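Side-chain contact in pentatricopeptide repeat-containing protein 10, chloroplastic (Zea mays, PDB 4M59), which binds specific single-stranded RNA elements between chloroplast genes and stabilises the mRNAs by blocking exonucleases that would degrade them: residues Asp166-Arg169 against Glu174-Gly177. The protein carries 4 engineered substitutions. Numbering follows the deposited sequence.
Sequences DEMR and EPDG. With nucleotides of chain D.
Pro175 lies in the loop that follows helix 158-170, its ring against two side chains from the last turn of that helix, Met168 and Arg169. The arginine runs past the ring edge formed by CG and CD, and the two side chains cross at about a right angle. Going out from CB, Arg169 first touches with CG, 3.9 Å from Pro175 CD. A bend about the CG-CD bond (chi3 -109°) turns the guanidinium so that its NH2 side comes to the proline. There Pro175 CG sits over one face of the planar group, offset toward its rim, 3.7 Å from Arg169 NH2 and 4.0 Å from Arg169 CZ. The carboxylate of Glu174 makes no salt bridge here, its OE1 being 6.9 Å from Arg169 NH2, while Arg206 brings a like charge close to the same nitrogen. With an alanine at Arg169, CG and CD of Pro175 would probably lose the arginine's cover, opening a gap beside the ring. Met168 closes on the proline with its methyl: CG lies between the backbone N and the carbonyl carbon (chi1 81°), and a bend at chi3 delivers CE to 4.2 Å from Pro175 CA and 4.3 Å from Pro175 CG. This buried thioether also packs on Leu141 and Tyr144 of helix 141-151. Next along the loop, Asp176 is the N-cap of helix 177-188; its side chain caps a backbone N there, and OD1 is hydrogen-bonded to Asn145 and Thr179. Gly177 O then comes within 3.5 Å of C2 of nucleotide A3 of chain D. Here the loop proline packs back on the helix before it, directly ahead of the next N-cap, at the junction of predicted repeats 3 and 4 in the pentatricopeptide repeat superhelix.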
loop_
_atom_site.group_PDB
_atom_site.type_symbol
_atom_site.label_atom_id
_atom_site.label_comp_id
_atom_site.label_asym_id
_atom_site.label_seq_id
_atom_site.Cartn_x
_atom_site.Cartn_y
_atom_site.Cartn_z
ATOM N N ASP A 166 0.084 16.770 -42.843
ATOM C CA ASP A 166 0.291 17.238 -44.199
ATOM C C ASP A 166 1.554 18.073 -44.338
ATOM O O ASP A 166 2.411 17.762 -45.150
ATOM C CB ASP A 166 -0.910 18.036 -44.688
ATOM C CG ASP A 166 -2.108 17.166 -44.967
ATOM O OD1 ASP A 166 -1.958 15.934 -44.977
ATOM O OD2 ASP A 166 -3.200 17.714 -45.179
ATOM N N GLU A 167 1.663 19.123 -43.534
ATOM C CA GLU A 167 2.830 20.000 -43.571
ATOM C C GLU A 167 4.131 19.214 -43.489
ATOM O O GLU A 167 4.989 19.322 -44.362
ATOM C CB GLU A 167 2.768 21.023 -42.438
ATOM C CG GLU A 167 1.421 21.704 -42.278
ATOM C CD GLU A 167 1.410 22.693 -41.130
ATOM O OE1 GLU A 167 2.502 23.060 -40.651
ATOM O OE2 GLU A 167 0.309 23.103 -40.706
ATOM N N MET A 168 4.280 18.427 -42.425
ATOM C CA MET A 168 5.506 17.665 -42.210
ATOM C C MET A 168 5.802 16.732 -43.379
ATOM O O MET A 168 6.959 16.544 -43.754
ATOM C CB MET A 168 5.437 16.885 -40.896
ATOM C CG MET A 168 4.665 15.579 -40.972
ATOM S SD MET A 168 4.647 14.712 -39.394
ATOM C CE MET A 168 6.291 14.005 -39.375
ATOM N N ARG A 169 4.754 16.157 -43.953
ATOM C CA ARG A 169 4.899 15.289 -45.112
ATOM C C ARG A 169 5.146 16.123 -46.363
ATOM O O ARG A 169 5.664 15.629 -47.364
ATOM C CB ARG A 169 3.657 14.419 -45.295
ATOM C CG ARG A 169 3.733 13.076 -44.587
ATOM C CD ARG A 169 2.803 12.061 -45.226
ATOM N NE ARG A 169 1.657 11.759 -44.378
ATOM C CZ ARG A 169 1.432 10.574 -43.819
ATOM N NH1 ARG A 169 0.362 10.389 -43.060
ATOM N NH2 ARG A 169 2.281 9.574 -44.014
ATOM N N GLU A 174 9.107 12.305 -43.289
ATOM C CA GLU A 174 8.310 11.097 -43.193
ATOM C C GLU A 174 8.108 10.648 -41.756
ATOM O O GLU A 174 9.057 10.529 -40.980
ATOM C CB GLU A 174 8.948 9.972 -44.009
ATOM C CG GLU A 174 8.107 9.502 -45.184
ATOM C CD GLU A 174 8.790 9.726 -46.516
ATOM O OE1 GLU A 174 8.318 10.580 -47.295
ATOM O OE2 GLU A 174 9.806 9.047 -46.788
ATOM N N PRO A 175 6.850 10.400 -41.420
ATOM C CA PRO A 175 6.455 9.915 -40.103
ATOM C C PRO A 175 7.155 8.627 -39.762
ATOM O O PRO A 175 7.660 7.950 -40.638
ATOM C CB PRO A 175 4.964 9.662 -40.274
ATOM C CG PRO A 175 4.557 10.600 -41.296
ATOM C CD PRO A 175 5.680 10.654 -42.264
ATOM N N ASP A 176 7.178 8.295 -38.480
ATOM C CA ASP A 176 7.782 7.054 -38.042
ATOM C C ASP A 176 6.912 6.341 -37.024
ATOM O O ASP A 176 5.720 6.591 -36.933
ATOM C CB ASP A 176 9.189 7.300 -37.491
ATOM C CG ASP A 176 9.182 7.924 -36.134
ATOM O OD1 ASP A 176 8.218 8.636 -35.807
ATOM O OD2 ASP A 176 10.148 7.703 -35.386
ATOM N N GLY A 177 7.515 5.440 -36.276
ATOM C CA GLY A 177 6.799 4.717 -35.257
ATOM C C GLY A 177 6.437 5.638 -34.130
ATOM O O GLY A 177 5.400 5.477 -33.508
ATOM P P A D 3 8.401 10.753 -24.918
ATOM O OP1 A D 3 7.603 11.089 -23.717
ATOM O OP2 A D 3 9.627 9.920 -24.768
ATOM O "O5'" A D 3 7.438 10.047 -25.970
ATOM C "C5'" A D 3 6.150 10.571 -26.234
ATOM C "C4'" A D 3 5.344 9.640 -27.101
ATOM O "O4'" A D 3 6.191 9.100 -28.147
ATOM C "C3'" A D 3 4.778 8.411 -26.420
ATOM O "O3'" A D 3 3.590 8.689 -25.697
ATOM C "C2'" A D 3 4.579 7.456 -27.589
ATOM O "O2'" A D 3 3.414 7.795 -28.318
ATOM C "C1'" A D 3 5.801 7.778 -28.446
ATOM N N9 A D 3 6.928 6.860 -28.190
ATOM C C8 A D 3 7.776 6.784 -27.115
ATOM N N7 A D 3 8.662 5.823 -27.213
ATOM C C5 A D 3 8.372 5.214 -28.426
ATOM C C6 A D 3 8.947 4.130 -29.116
ATOM N N6 A D 3 9.983 3.424 -28.666
ATOM N N1 A D 3 8.415 3.786 -30.304
ATOM C C2 A D 3 7.376 4.489 -30.766
ATOM N N3 A D 3 6.749 5.526 -30.214
ATOM C C4 A D 3 7.296 5.835 -29.030
#